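NikO protein (Streptomyces tendae, PDB 4FQD) is an enolpyruvyl transferase essential in nikkomycin biosynthesis, probably transferring, like MurA, the enolpyruvyl group of phosphoenolpyruvate to a uridine nucleotide. Local coordinates at residues A[20-32]-A[276-288]. The protein carries 4 engineered substitutions. Residues are numbered along the deposited sequence; the frame is centred on the assembly and turned at random.
Sequences GGNRLSGAVRTSG and VLLADEPLRITGP
The Arg23 guanidinium meets Ala279 O at its edge, NH1 donating a bent hydrogen bond (2.8 Å) from above the carbonyl plane, while Leu277 O and Asp280 N lie obliquely to it. One water joins Arg23 NH1 to Val276 O, and a second, weakly bonded to Arg23 NH2, reaches Leu277 O. The Arg23 chain, turned at chi2 (-71°), lays its methylenes along Asp280, Arg23 CG lying 3.7 Å from Asp280 CB. The two side chains run past one another head to tail, and Arg23 NE stays 6.2 Å from Asp280 OD1, too far for a salt bridge. Next along, Leu24 N bonds almost straight to Leu278 O (2.9 Å), and the leucine side chains run alongside each other in the same direction, Leu24 CD1 against Leu278 CB.

Farther on, strands 27-29 and 283-286 run parallel. Val28 is held through both backbone polar atoms, N to Arg284 O and O from Thr286 N, and Val28 CG2 packs 3.7 Å from Ile285 CG1. Thr30 ends the pairing: with OG1 set between the backbone N and the carbonyl carbon (chi1 58°), its hydroxyl donates to Thr286 O, as does Thr30 N.

Strand 27-29 forms one edge of a sheet in this inverse beta/alpha barrel protein, with 317-320 on the other side of 283-286. Val28 and Ile285 face Trp271 of helix 265-278, whereas Arg284 points to the opposite face and forms a salt bridge with Glu317 of strand 317-320.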
loop_
_atom_site.group_PDB
_atom_site.type_symbol
_atom_site.label_atom_id
_atom_site.label_comp_id
_atom_site.label_asym_id
_atom_site.label_seq_id
_atom_site.Cartn_x
_atom_site.Cartn_y
_atom_site.Cartn_z
ATOM N N GLY A 20 33.524 3.736 5.117
ATOM C CA GLY A 20 32.702 4.605 4.295
ATOM C C GLY A 20 33.088 6.067 4.405
ATOM O O GLY A 20 33.996 6.426 5.154
ATOM N N GLY A 21 32.388 6.912 3.656
ATOM C CA GLY A 21 32.670 8.336 3.646
ATOM C C GLY A 21 33.334 8.765 2.354
ATOM O O GLY A 21 33.542 9.955 2.114
ATOM N N ASN A 22 33.671 7.790 1.518
ATOM C CA ASN A 22 34.297 8.068 0.233
ATOM C C ASN A 22 33.281 8.094 -0.902
ATOM O O ASN A 22 32.373 7.264 -0.957
ATOM C CB ASN A 22 35.394 7.042 -0.062
ATOM C CG ASN A 22 36.472 7.022 1.003
ATOM O OD1 ASN A 22 37.327 7.905 1.053
ATOM N ND2 ASN A 22 36.438 6.008 1.861
ATOM N N ARG A 23 33.439 9.054 -1.806
ATOM C CA ARG A 23 32.542 9.187 -2.948
ATOM C C ARG A 23 32.920 8.232 -4.075
ATOM O O ARG A 23 34.089 8.119 -4.441
ATOM C CB ARG A 23 32.532 10.631 -3.452
ATOM C CG ARG A 23 31.715 11.569 -2.582
ATOM C CD ARG A 23 30.232 11.276 -2.725
ATOM N NE ARG A 23 29.453 11.776 -1.598
ATOM C CZ ARG A 23 28.127 11.720 -1.525
ATOM N NH1 ARG A 23 27.429 11.193 -2.521
ATOM N NH2 ARG A 23 27.498 12.196 -0.460
ATOM N N LEU A 24 31.920 7.547 -4.619
ATOM C CA LEU A 24 32.141 6.598 -5.702
ATOM C C LEU A 24 32.046 7.288 -7.056
ATOM O O LEU A 24 31.297 8.249 -7.221
ATOM C CB LEU A 24 31.124 5.458 -5.628
ATOM C CG LEU A 24 31.028 4.711 -4.296
ATOM C CD1 LEU A 24 30.034 3.565 -4.397
ATOM C CD2 LEU A 24 32.393 4.208 -3.859
ATOM N N SER A 25 32.808 6.791 -8.024
ATOM C CA SER A 25 32.772 7.330 -9.379
ATOM C C SER A 25 33.247 6.294 -10.389
ATOM O O SER A 25 34.030 5.402 -10.059
ATOM C CB SER A 25 33.626 8.596 -9.483
ATOM O OG SER A 25 34.991 8.313 -9.230
ATOM N N GLY A 26 32.768 6.417 -11.622
ATOM C CA GLY A 26 33.139 5.496 -12.679
ATOM C C GLY A 26 31.929 4.922 -13.390
ATOM O O GLY A 26 30.849 5.512 -13.377
ATOM N N ALA A 27 32.114 3.765 -14.015
ATOM C CA ALA A 27 31.031 3.098 -14.724
ATOM C C ALA A 27 30.877 1.659 -14.247
ATOM O O ALA A 27 31.851 1.016 -13.858
ATOM C CB ALA A 27 31.273 3.139 -16.224
ATOM N N VAL A 28 29.645 1.163 -14.275
ATOM C CA VAL A 28 29.365 -0.216 -13.896
ATOM C C VAL A 28 28.613 -0.940 -15.006
ATOM O O VAL A 28 27.745 -0.362 -15.661
ATOM C CB VAL A 28 28.545 -0.295 -12.590
ATOM C CG1 VAL A 28 29.396 0.111 -11.400
ATOM C CG2 VAL A 28 27.302 0.575 -12.685
ATOM N N ARG A 29 28.956 -2.204 -15.223
ATOM C CA ARG A 29 28.235 -3.024 -16.187
ATOM C C ARG A 29 27.439 -4.104 -15.466
ATOM O O ARG A 29 27.955 -4.789 -14.581
ATOM C CB ARG A 29 29.186 -3.637 -17.221
ATOM C CG ARG A 29 30.287 -4.504 -16.636
ATOM C CD ARG A 29 31.152 -5.110 -17.731
ATOM N NE ARG A 29 30.388 -5.977 -18.627
ATOM C CZ ARG A 29 30.401 -5.878 -19.952
ATOM N NH1 ARG A 29 31.139 -4.949 -20.544
ATOM N NH2 ARG A 29 29.676 -6.711 -20.689
ATOM N N THR A 30 26.174 -4.242 -15.842
ATOM C CA THR A 30 25.291 -5.204 -15.200
ATOM C C THR A 30 25.458 -6.598 -15.786
ATOM O O THR A 30 25.948 -6.761 -16.904
ATOM C CB THR A 30 23.815 -4.785 -15.337
ATOM O OG1 THR A 30 23.481 -4.657 -16.725
ATOM C CG2 THR A 30 23.569 -3.458 -14.637
ATOM N N SER A 31 25.053 -7.601 -15.017
ATOM C CA SER A 31 25.015 -8.972 -15.505
ATOM C C SER A 31 23.572 -9.352 -15.809
ATOM O O SER A 31 22.643 -8.633 -15.438
ATOM C CB SER A 31 25.615 -9.931 -14.476
ATOM O OG SER A 31 26.995 -9.670 -14.283
ATOM N N GLY A 32 23.388 -10.481 -16.487
ATOM C CA GLY A 32 22.063 -10.933 -16.870
ATOM C C GLY A 32 21.183 -11.281 -15.687
ATOM O O GLY A 32 21.677 -11.550 -14.590
ATOM N N VAL A 276 22.805 7.294 -6.428
ATOM C CA VAL A 276 22.101 8.419 -5.824
ATOM C C VAL A 276 22.707 8.815 -4.477
ATOM O O VAL A 276 22.825 10.002 -4.162
ATOM C CB VAL A 276 20.594 8.107 -5.651
ATOM C CG1 VAL A 276 19.921 9.134 -4.757
ATOM C CG2 VAL A 276 19.905 8.049 -7.006
ATOM N N LEU A 277 23.115 7.820 -3.696
ATOM C CA LEU A 277 23.530 8.059 -2.316
ATOM C C LEU A 277 25.042 8.079 -2.087
ATOM O O LEU A 277 25.511 8.659 -1.109
ATOM C CB LEU A 277 22.888 7.024 -1.388
ATOM C CG LEU A 277 21.359 6.966 -1.395
ATOM C CD1 LEU A 277 20.855 5.901 -0.432
ATOM C CD2 LEU A 277 20.769 8.327 -1.057
ATOM N N LEU A 278 25.804 7.451 -2.978
ATOM C CA LEU A 278 27.237 7.278 -2.741
ATOM C C LEU A 278 28.144 7.967 -3.759
ATOM O O LEU A 278 29.316 8.214 -3.478
ATOM C CB LEU A 278 27.586 5.789 -2.654
ATOM C CG LEU A 278 26.817 4.980 -1.607
ATOM C CD1 LEU A 278 27.225 3.514 -1.654
ATOM C CD2 LEU A 278 27.025 5.558 -0.214
ATOM N N ALA A 279 27.610 8.275 -4.936
ATOM C CA ALA A 279 28.412 8.884 -5.993
ATOM C C ALA A 279 28.430 10.408 -5.902
ATOM O O ALA A 279 27.534 11.013 -5.314
ATOM C CB ALA A 279 27.916 8.437 -7.361
ATOM N N ASP A 280 29.458 11.022 -6.482
ATOM C CA ASP A 280 29.549 12.479 -6.531
ATOM C C ASP A 280 29.369 12.984 -7.961
ATOM O O ASP A 280 29.212 14.181 -8.196
ATOM C CB ASP A 280 30.876 12.968 -5.946
ATOM C CG ASP A 280 32.075 12.365 -6.640
ATOM O OD1 ASP A 280 31.912 11.313 -7.290
ATOM O OD2 ASP A 280 33.180 12.935 -6.532
ATOM N N GLU A 281 29.400 12.054 -8.910
ATOM C CA GLU A 281 29.083 12.344 -10.302
ATOM C C GLU A 281 28.061 11.321 -10.793
ATOM O O GLU A 281 27.978 10.224 -10.239
ATOM C CB GLU A 281 30.346 12.305 -11.166
ATOM C CG GLU A 281 31.208 13.553 -11.062
ATOM C CD GLU A 281 30.492 14.804 -11.542
ATOM O OE1 GLU A 281 29.929 14.785 -12.658
ATOM O OE2 GLU A 281 30.489 15.809 -10.801
ATOM N N PRO A 282 27.269 11.683 -11.817
ATOM C CA PRO A 282 26.272 10.776 -12.399
ATOM C C PRO A 282 26.852 9.405 -12.737
ATOM O O PRO A 282 27.757 9.298 -13.565
ATOM C CB PRO A 282 25.855 11.505 -13.675
ATOM C CG PRO A 282 26.000 12.938 -13.331
ATOM C CD PRO A 282 27.206 13.023 -12.431
ATOM N N LEU A 283 26.328 8.369 -12.088
ATOM C CA LEU A 283 26.837 7.014 -12.256
ATOM C C LEU A 283 26.237 6.335 -13.482
ATOM O O LEU A 283 25.028 6.113 -13.556
ATOM C CB LEU A 283 26.547 6.182 -11.007
ATOM C CG LEU A 283 27.176 4.789 -10.975
ATOM C CD1 LEU A 283 28.690 4.895 -10.895
ATOM C CD2 LEU A 283 26.628 3.974 -9.815
ATOM N N ARG A 284 27.093 6.000 -14.441
ATOM C CA ARG A 284 26.650 5.344 -15.663
ATOM C C ARG A 284 26.536 3.839 -15.444
ATOM O O ARG A 284 27.489 3.191 -15.008
ATOM C CB ARG A 284 27.614 5.648 -16.809
ATOM C CG ARG A 284 26.939 5.849 -18.155
ATOM C CD ARG A 284 27.926 6.370 -19.185
ATOM N NE ARG A 284 29.032 5.440 -19.392
ATOM C CZ ARG A 284 29.041 4.490 -20.320
ATOM N NH1 ARG A 284 28.003 4.345 -21.130
ATOM N NH2 ARG A 284 30.086 3.686 -20.440
ATOM N N ILE A 285 25.362 3.291 -15.740
ATOM C CA ILE A 285 25.097 1.870 -15.543
ATOM C C ILE A 285 24.712 1.222 -16.870
ATOM O O ILE A 285 23.654 1.512 -17.426
ATOM C CB ILE A 285 23.960 1.657 -14.529
ATOM C CG1 ILE A 285 24.193 2.510 -13.279
ATOM C CG2 ILE A 285 23.834 0.186 -14.169
ATOM C CD1 ILE A 285 22.965 2.676 -12.412
ATOM N N THR A 286 25.571 0.341 -17.372
ATOM C CA THR A 286 25.375 -0.239 -18.698
ATOM C C THR A 286 24.846 -1.671 -18.660
ATOM O O THR A 286 24.934 -2.358 -17.642
ATOM C CB THR A 286 26.676 -0.216 -19.524
ATOM O OG1 THR A 286 27.650 -1.072 -18.914
ATOM C CG2 THR A 286 27.229 1.201 -19.610
ATOM N N GLY A 287 24.301 -2.110 -19.790
ATOM C CA GLY A 287 23.769 -3.452 -19.929
ATOM C C GLY A 287 23.012 -3.576 -21.234
ATOM O O GLY A 287 22.233 -2.691 -21.581
ATOM N N PRO A 288 23.241 -4.675 -21.972
ATOM C CA PRO A 288 22.589 -4.879 -23.270
ATOM C C PRO A 288 21.072 -4.976 -23.137
ATOM O O PRO A 288 20.559 -5.929 -22.553
ATOM C CB PRO A 288 23.171 -6.213 -23.754
ATOM C CG PRO A 288 23.640 -6.900 -22.514
ATOM C CD PRO A 288 24.106 -5.807 -21.601
HETATM O O HOH W 1 24.474 11.851 -2.646
HETATM O O HOH W 2 24.254 11.255 0.010
#